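Long-range contact in amphinase-2 (Rana pipiens, PDB 2P7S), which hydrolyses polymeric and ribosomal RNA as a secreted endonuclease of the pancreatic ribonuclease family and is toxic to cultured carcinoma cells: residues G53-R65 and F95-H107. Residues are numbered along the deposited sequence; the frame is centred on the assembly and turned at random.
Sequences GPVKEICRRATGR and FICITCRDNYPVH. With ACT (acetate ion), chain D.
R65 pairs with R101 as an antiparallel non-hydrogen-bonded pair, their CA atoms 4.4 Å apart, where the chain leaving helix 52-56 reaches the edge of the hairpin 96-107. Just before this pair, D102 N donates to G64 O in a nearly straight bond (178°), and G64 N reaches D102 OD1 at 3.0 Å from above the carboxylate plane. OD2 of the same carboxylate forms a salt bridge with NH1 of its neighbour R101, so it is gripped from the turn itself and from the facing loop. These bonds sit at the type II' turn R101-Y104.

The covalent tie is the disulfide C59-C100; its C59 SG packs 3.7 Å from P105 CG. Deeper in, I58 sets its two branches on different isoleucines: CG2 lies 3.6 Å from I98 CD1, while CD1 meets I96 CD1. With chi1 at 180° and the chain extended beyond, K56 runs alongside Y104, bringing CE to 3.5 Å from ring atom CE2 and the ammonium obliquely to the ring. R65 lays one face of its guanidinium over R101 CG, the two guanidinium planes 68° apart; its charge is met by E7 of helix 6-15, that of R101 by D5.

Just beyond the turn, V106 and H107 both face T99 in a classic beta bulge. H107, probably the proton donor as in its relatives, gives ND1-H to an acetate also bound by H15. Helix, disulfide and hairpin thus form one packed lobe of the ribonuclease A fold, whose strand 104-111 carries this probable proton donor.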
ATOM      1  N   GLY A  53      -6.113  -9.257   5.910  1.00 29.47           N
ATOM      2  CA  GLY A  53      -7.418  -9.766   5.517  1.00 29.31           C
ATOM      3  C   GLY A  53      -8.380  -8.761   4.916  1.00 28.70           C
ATOM      4  O   GLY A  53      -8.926  -9.006   3.839  1.00 30.54           O
ATOM      5  N   PRO A  54      -8.632  -7.630   5.596  1.00 29.20           N
ATOM      6  CA  PRO A  54      -9.546  -6.598   5.094  1.00 29.01           C
ATOM      7  C   PRO A  54      -9.125  -6.059   3.725  1.00 28.52           C
ATOM      8  O   PRO A  54      -9.971  -5.674   2.909  1.00 29.12           O
ATOM      9  CB  PRO A  54      -9.484  -5.525   6.178  1.00 30.28           C
ATOM     10  CG  PRO A  54      -9.239  -6.326   7.424  1.00 31.28           C
ATOM     11  CD  PRO A  54      -8.188  -7.313   6.967  1.00 31.03           C
ATOM     12  N   VAL A  55      -7.821  -6.026   3.474  1.00 27.10           N
ATOM     13  CA  VAL A  55      -7.331  -5.534   2.192  1.00 27.05           C
ATOM     14  C   VAL A  55      -7.579  -6.587   1.110  1.00 28.57           C
ATOM     15  O   VAL A  55      -7.952  -6.258  -0.016  1.00 28.83           O
ATOM     16  CB  VAL A  55      -5.817  -5.195   2.246  1.00 26.37           C
ATOM     17  CG1 VAL A  55      -5.375  -4.584   0.914  1.00 24.85           C
ATOM     18  CG2 VAL A  55      -5.542  -4.221   3.379  1.00 27.06           C
ATOM     19  N   LYS A  56      -7.376  -7.853   1.449  1.00 29.27           N
ATOM     20  CA  LYS A  56      -7.613  -8.910   0.475  1.00 30.96           C
ATOM     21  C   LYS A  56      -9.095  -8.977   0.104  1.00 31.54           C
ATOM     22  O   LYS A  56      -9.437  -9.253  -1.047  1.00 29.30           O
ATOM     23  CB  LYS A  56      -7.144 -10.260   1.024  1.00 32.19           C
ATOM     24  CG  LYS A  56      -7.362 -11.409   0.059  1.00 32.26           C
ATOM     25  CD  LYS A  56      -6.636 -12.665   0.509  1.00 35.09           C
ATOM     26  CE  LYS A  56      -6.859 -13.801  -0.483  1.00 35.67           C
ATOM     27  NZ  LYS A  56      -6.016 -14.981  -0.137  1.00 37.31           N
ATOM     28  N   GLU A  57      -9.966  -8.702   1.072  1.00 33.04           N
ATOM     29  CA  GLU A  57     -11.412  -8.721   0.850  0.50 34.43           C
ATOM     30  C   GLU A  57     -11.836  -7.813  -0.306  1.00 34.78           C
ATOM     31  O   GLU A  57     -12.887  -8.018  -0.918  1.00 33.87           O
ATOM     32  CB  GLU A  57     -12.154  -8.277   2.119  0.50 36.43           C
ATOM     33  CG  GLU A  57     -11.941  -9.161   3.342  0.50 39.89           C
ATOM     34  CD  GLU A  57     -12.742  -8.692   4.545  0.50 41.30           C
ATOM     35  OE1 GLU A  57     -13.987  -8.649   4.451  0.50 43.55           O
ATOM     36  OE2 GLU A  57     -12.132  -8.365   5.586  0.50 41.99           O
ATOM     37  N   ILE A  58     -11.026  -6.798  -0.595  1.00 33.61           N
ATOM     38  CA  ILE A  58     -11.354  -5.866  -1.668  1.00 33.28           C
ATOM     39  C   ILE A  58     -11.527  -6.603  -2.998  1.00 33.70           C
ATOM     40  O   ILE A  58     -12.257  -6.155  -3.883  1.00 34.54           O
ATOM     41  CB  ILE A  58     -10.248  -4.796  -1.844  1.00 32.57           C
ATOM     42  CG1 ILE A  58     -10.038  -4.035  -0.530  1.00 32.48           C
ATOM     43  CG2 ILE A  58     -10.636  -3.826  -2.952  1.00 31.89           C
ATOM     44  CD1 ILE A  58      -8.832  -3.088  -0.549  1.00 30.78           C
ATOM     45  N   CYS A  59     -10.863  -7.745  -3.127  1.00 32.57           N
ATOM     46  CA  CYS A  59     -10.920  -8.522  -4.360  1.00 32.61           C
ATOM     47  C   CYS A  59     -11.839  -9.752  -4.306  1.00 34.11           C
ATOM     48  O   CYS A  59     -11.841 -10.561  -5.233  1.00 33.27           O
ATOM     49  CB  CYS A  59      -9.510  -8.987  -4.730  1.00 30.94           C
ATOM     50  SG  CYS A  59      -8.279  -7.664  -4.997  1.00 29.23           S
ATOM     51  N   ARG A  60     -12.628  -9.885  -3.245  1.00 36.05           N
ATOM     52  CA  ARG A  60     -13.481 -11.062  -3.102  1.00 38.57           C
ATOM     53  C   ARG A  60     -14.455 -11.380  -4.233  1.00 38.17           C
ATOM     54  O   ARG A  60     -14.906 -12.516  -4.350  1.00 35.06           O
ATOM     55  CB  ARG A  60     -14.245 -11.026  -1.772  1.00 41.38           C
ATOM     56  CG  ARG A  60     -15.236  -9.889  -1.594  1.00 45.73           C
ATOM     57  CD  ARG A  60     -16.130 -10.191  -0.396  1.00 49.91           C
ATOM     58  NE  ARG A  60     -16.708  -8.993   0.207  1.00 54.24           N
ATOM     59  CZ  ARG A  60     -17.538  -8.157  -0.409  1.00 56.06           C
ATOM     60  NH1 ARG A  60     -17.906  -8.379  -1.664  1.00 57.44           N
ATOM     61  NH2 ARG A  60     -18.001  -7.094   0.236  1.00 57.87           N
ATOM     62  N   ARG A  61     -14.782 -10.403  -5.071  1.00 39.26           N
ATOM     63  CA  ARG A  61     -15.708 -10.676  -6.168  1.00 40.80           C
ATOM     64  C   ARG A  61     -15.116 -10.372  -7.533  1.00 40.15           C
ATOM     65  O   ARG A  61     -15.824 -10.381  -8.538  1.00 41.36           O
ATOM     66  CB  ARG A  61     -17.008  -9.892  -5.971  1.00 42.12           C
ATOM     67  CG  ARG A  61     -17.668 -10.169  -4.629  1.00 46.27           C
ATOM     68  CD  ARG A  61     -19.183 -10.182  -4.719  1.00 48.34           C
ATOM     69  NE  ARG A  61     -19.801 -10.380  -3.410  1.00 50.94           N
ATOM     70  CZ  ARG A  61     -19.569 -11.423  -2.616  1.00 51.66           C
ATOM     71  NH1 ARG A  61     -18.724 -12.379  -2.992  1.00 51.12           N
ATOM     72  NH2 ARG A  61     -20.181 -11.511  -1.443  1.00 51.37           N
ATOM     73  N   ALA A  62     -13.811 -10.125  -7.568  1.00 38.70           N
ATOM     74  CA  ALA A  62     -13.124  -9.807  -8.812  1.00 37.46           C
ATOM     75  C   ALA A  62     -12.700 -11.029  -9.621  1.00 37.93           C
ATOM     76  O   ALA A  62     -12.277 -12.047  -9.069  1.00 36.89           O
ATOM     77  CB  ALA A  62     -11.902  -8.939  -8.517  1.00 36.76           C
ATOM     78  N   THR A  63     -12.820 -10.915 -10.942  1.00 37.67           N
ATOM     79  CA  THR A  63     -12.424 -11.988 -11.843  1.00 39.52           C
ATOM     80  C   THR A  63     -11.417 -11.409 -12.836  1.00 40.12           C
ATOM     81  O   THR A  63     -11.646 -10.334 -13.402  1.00 40.64           O
ATOM     82  CB  THR A  63     -13.641 -12.570 -12.605  1.00 41.64           C
ATOM     83  OG1 THR A  63     -14.247 -11.548 -13.405  1.00 42.49           O
ATOM     84  CG2 THR A  63     -14.678 -13.105 -11.620  1.00 42.53           C
ATOM     85  N   GLY A  64     -10.305 -12.115 -13.033  1.00 38.42           N
ATOM     86  CA  GLY A  64      -9.270 -11.654 -13.942  1.00 39.08           C
ATOM     87  C   GLY A  64      -8.496 -10.492 -13.340  1.00 39.57           C
ATOM     88  O   GLY A  64      -8.644 -10.191 -12.155  1.00 38.80           O
ATOM     89  N   ARG A  65      -7.661  -9.842 -14.146  1.00 39.25           N
ATOM     90  CA  ARG A  65      -6.895  -8.694 -13.670  1.00 39.54           C
ATOM     91  C   ARG A  65      -7.743  -7.450 -13.902  1.00 39.43           C
ATOM     92  O   ARG A  65      -7.929  -7.024 -15.039  1.00 40.69           O
ATOM     93  CB  ARG A  65      -5.572  -8.575 -14.428  1.00 41.79           C
ATOM     94  CG  ARG A  65      -4.573  -9.674 -14.110  1.00 44.97           C
ATOM     95  CD  ARG A  65      -3.292  -9.522 -14.919  1.00 47.50           C
ATOM     96  NE  ARG A  65      -2.274 -10.503 -14.537  1.00 49.65           N
ATOM     97  CZ  ARG A  65      -1.629 -10.502 -13.373  1.00 50.97           C
ATOM     98  NH1 ARG A  65      -1.886  -9.571 -12.462  1.00 49.52           N
ATOM     99  NH2 ARG A  65      -0.717 -11.431 -13.119  1.00 50.32           N
ATOM    100  N   PHE A  95     -10.665   5.671   0.704  1.00 36.10           N
ATOM    101  CA  PHE A  95     -10.829   4.377   0.072  1.00 35.62           C
ATOM    102  C   PHE A  95      -9.557   4.241  -0.750  1.00 34.73           C
ATOM    103  O   PHE A  95      -8.778   5.195  -0.858  1.00 32.37           O
ATOM    104  CB  PHE A  95     -12.035   4.365  -0.875  1.00 39.37           C
ATOM    105  CG  PHE A  95     -13.294   4.922  -0.275  1.00 43.10           C
ATOM    106  CD1 PHE A  95     -13.492   6.298  -0.193  1.00 45.14           C
ATOM    107  CD2 PHE A  95     -14.283   4.070   0.209  1.00 44.15           C
ATOM    108  CE1 PHE A  95     -14.659   6.820   0.364  1.00 45.96           C
ATOM    109  CE2 PHE A  95     -15.452   4.579   0.767  1.00 44.73           C
ATOM    110  CZ  PHE A  95     -15.641   5.958   0.844  1.00 45.94           C
ATOM    111  N   ILE A  96      -9.334   3.064  -1.318  1.00 30.28           N
ATOM    112  CA  ILE A  96      -8.162   2.866  -2.147  1.00 29.66           C
ATOM    113  C   ILE A  96      -8.569   2.154  -3.418  1.00 29.49           C
ATOM    114  O   ILE A  96      -9.607   1.493  -3.471  1.00 29.50           O
ATOM    115  CB  ILE A  96      -7.059   2.048  -1.427  1.00 28.65           C
ATOM    116  CG1 ILE A  96      -7.589   0.662  -1.039  1.00 29.73           C
ATOM    117  CG2 ILE A  96      -6.575   2.815  -0.205  1.00 27.08           C
ATOM    118  CD1 ILE A  96      -6.536  -0.246  -0.397  1.00 29.01           C
ATOM    119  N   CYS A  97      -7.755   2.321  -4.449  1.00 27.98           N
ATOM    120  CA  CYS A  97      -7.996   1.703  -5.737  1.00 27.63           C
ATOM    121  C   CYS A  97      -6.823   0.774  -5.988  1.00 27.64           C
ATOM    122  O   CYS A  97      -5.667   1.207  -6.001  1.00 26.19           O
ATOM    123  CB  CYS A  97      -8.074   2.767  -6.842  1.00 28.20           C
ATOM    124  SG  CYS A  97      -8.193   2.030  -8.503  1.00 31.27           S
ATOM    125  N   ILE A  98      -7.120  -0.506  -6.175  1.00 26.62           N
ATOM    126  CA  ILE A  98      -6.075  -1.494  -6.403  1.00 27.24           C
ATOM    127  C   ILE A  98      -6.393  -2.368  -7.604  1.00 28.05           C
ATOM    128  O   ILE A  98      -7.529  -2.401  -8.083  1.00 29.95           O
ATOM    129  CB  ILE A  98      -5.910  -2.431  -5.175  1.00 27.03           C
ATOM    130  CG1 ILE A  98      -7.194  -3.233  -4.960  1.00 26.54           C
ATOM    131  CG2 ILE A  98      -5.588  -1.624  -3.929  1.00 26.95           C
ATOM    132  CD1 ILE A  98      -7.121  -4.219  -3.809  1.00 29.22           C
ATOM    133  N   THR A  99      -5.380  -3.066  -8.097  1.00 27.11           N
ATOM    134  CA  THR A  99      -5.584  -3.980  -9.210  1.00 28.48           C
ATOM    135  C   THR A  99      -5.640  -5.345  -8.551  1.00 28.47           C
ATOM    136  O   THR A  99      -4.812  -5.657  -7.695  1.00 26.03           O
ATOM    137  CB  THR A  99      -4.410  -3.988 -10.204  1.00 28.62           C
ATOM    138  OG1 THR A  99      -4.164  -2.658 -10.669  1.00 29.85           O
ATOM    139  CG2 THR A  99      -4.733  -4.886 -11.395  1.00 28.71           C
ATOM    140  N   CYS A 100      -6.631  -6.138  -8.936  1.00 28.65           N
ATOM    141  CA  CYS A 100      -6.798  -7.479  -8.399  1.00 28.88           C
ATOM    142  C   CYS A 100      -6.455  -8.479  -9.485  1.00 29.45           C
ATOM    143  O   CYS A 100      -6.603  -8.188 -10.674  1.00 30.33           O
ATOM    144  CB  CYS A 100      -8.254  -7.739  -8.009  1.00 27.90           C
ATOM    145  SG  CYS A 100      -8.975  -6.748  -6.671  1.00 28.72           S
ATOM    146  N   ARG A 101      -5.985  -9.648  -9.064  1.00 27.26           N
ATOM    147  CA  ARG A 101      -5.704 -10.753  -9.973  1.00 30.03           C
ATOM    148  C   ARG A 101      -6.635 -11.752  -9.306  1.00 30.76           C
ATOM    149  O   ARG A 101      -6.258 -12.414  -8.339  1.00 30.41           O
ATOM    150  CB  ARG A 101      -4.251 -11.216  -9.874  1.00 30.45           C
ATOM    151  CG  ARG A 101      -3.825 -12.183 -10.992  1.00 35.30           C
ATOM    152  CD  ARG A 101      -4.413 -13.575 -10.802  1.00 38.03           C
ATOM    153  NE  ARG A 101      -3.829 -14.256  -9.647  1.00 40.22           N
ATOM    154  CZ  ARG A 101      -4.279 -15.405  -9.147  1.00 42.37           C
ATOM    155  NH1 ARG A 101      -5.324 -16.009  -9.696  1.00 41.68           N
ATOM    156  NH2 ARG A 101      -3.683 -15.949  -8.092  1.00 42.97           N
ATOM    157  N   ASP A 102      -7.871 -11.809  -9.793  1.00 30.73           N
ATOM    158  CA  ASP A 102      -8.886 -12.665  -9.201  1.00 30.40           C
ATOM    159  C   ASP A 102      -9.077 -12.226  -7.738  1.00 31.57           C
ATOM    160  O   ASP A 102      -9.413 -11.065  -7.481  1.00 31.28           O
ATOM    161  CB  ASP A 102      -8.478 -14.143  -9.290  1.00 32.35           C
ATOM    162  CG  ASP A 102      -8.455 -14.658 -10.729  1.00 33.25           C
ATOM    163  OD1 ASP A 102      -9.462 -14.480 -11.447  1.00 35.67           O
ATOM    164  OD2 ASP A 102      -7.433 -15.242 -11.141  1.00 34.81           O
ATOM    165  N   ASN A 103      -8.839 -13.121  -6.780  1.00 28.23           N
ATOM    166  CA  ASN A 103      -9.040 -12.784  -5.369  1.00 28.10           C
ATOM    167  C   ASN A 103      -7.848 -12.153  -4.639  1.00 27.10           C
ATOM    168  O   ASN A 103      -7.922 -11.897  -3.434  1.00 27.05           O
ATOM    169  CB  ASN A 103      -9.507 -14.032  -4.605  1.00 28.69           C
ATOM    170  CG  ASN A 103      -8.496 -15.176  -4.662  1.00 30.52           C
ATOM    171  OD1 ASN A 103      -7.906 -15.462  -5.713  1.00 28.88           O
ATOM    172  ND2 ASN A 103      -8.307 -15.848  -3.529  1.00 30.14           N
ATOM    173  N   TYR A 104      -6.767 -11.881  -5.364  1.00 27.28           N
ATOM    174  CA  TYR A 104      -5.567 -11.299  -4.754  1.00 26.37           C
ATOM    175  C   TYR A 104      -5.179  -9.875  -5.165  1.00 25.14           C
ATOM    176  O   TYR A 104      -5.102  -9.563  -6.348  1.00 24.94           O
ATOM    177  CB  TYR A 104      -4.351 -12.187  -5.039  1.00 27.23           C
ATOM    178  CG  TYR A 104      -4.353 -13.508  -4.318  1.00 28.91           C
ATOM    179  CD1 TYR A 104      -4.684 -14.692  -4.980  1.00 29.87           C
ATOM    180  CD2 TYR A 104      -4.034 -13.574  -2.965  1.00 28.92           C
ATOM    181  CE1 TYR A 104      -4.696 -15.913  -4.300  1.00 29.72           C
ATOM    182  CE2 TYR A 104      -4.043 -14.781  -2.282  1.00 29.44           C
ATOM    183  CZ  TYR A 104      -4.376 -15.942  -2.952  1.00 29.74           C
ATOM    184  OH  TYR A 104      -4.393 -17.124  -2.253  1.00 30.81           O
ATOM    185  N   PRO A 105      -4.941  -8.991  -4.182  1.00 24.24           N
ATOM    186  CA  PRO A 105      -4.539  -7.624  -4.543  1.00 23.03           C
ATOM    187  C   PRO A 105      -3.127  -7.765  -5.116  1.00 21.62           C
ATOM    188  O   PRO A 105      -2.294  -8.464  -4.531  1.00 22.44           O
ATOM    189  CB  PRO A 105      -4.524  -6.902  -3.196  1.00 22.86           C
ATOM    190  CG  PRO A 105      -5.596  -7.608  -2.418  1.00 24.46           C
ATOM    191  CD  PRO A 105      -5.354  -9.066  -2.768  1.00 21.77           C
ATOM    192  N   VAL A 106      -2.844  -7.138  -6.253  1.00 22.05           N
ATOM    193  CA  VAL A 106      -1.511  -7.246  -6.833  1.00 23.25           C
ATOM    194  C   VAL A 106      -0.832  -5.908  -7.110  1.00 25.10           C
ATOM    195  O   VAL A 106       0.384  -5.851  -7.271  1.00 24.96           O
ATOM    196  CB  VAL A 106      -1.520  -8.093  -8.150  1.00 26.22           C
ATOM    197  CG1 VAL A 106      -2.038  -9.496  -7.857  1.00 23.97           C
ATOM    198  CG2 VAL A 106      -2.379  -7.431  -9.218  1.00 24.52           C
ATOM    199  N   HIS A 107      -1.598  -4.826  -7.150  1.00 24.44           N
ATOM    200  CA  HIS A 107      -0.986  -3.529  -7.427  1.00 25.06           C
ATOM    201  C   HIS A 107      -1.766  -2.386  -6.806  1.00 24.69           C
ATOM    202  O   HIS A 107      -2.996  -2.372  -6.833  1.00 23.90           O
ATOM    203  CB  HIS A 107      -0.879  -3.318  -8.947  1.00 27.64           C
ATOM    204  CG  HIS A 107      -0.173  -2.055  -9.340  1.00 29.80           C
ATOM    205  ND1 HIS A 107       1.170  -1.847  -9.106  1.00 30.03           N
ATOM    206  CD2 HIS A 107      -0.629  -0.932  -9.949  1.00 29.56           C
ATOM    207  CE1 HIS A 107       1.512  -0.650  -9.552  1.00 32.14           C
ATOM    208  NE2 HIS A 107       0.438  -0.074 -10.069  1.00 30.78           N
TER
HETATM  209  C   ACT D 506       2.587  -3.062  -6.381  1.00 50.06           C
HETATM  210  O   ACT D 506       3.173  -3.160  -7.482  1.00 51.03           O
HETATM  211  OXT ACT D 506       1.748  -2.126  -5.980  1.00 48.66           O
HETATM  212  CH3 ACT D 506       2.880  -4.163  -5.372  1.00 49.56           C
HETATM  213  O   HOH W   1     -10.145 -11.631  -2.266  1.00 32.30           O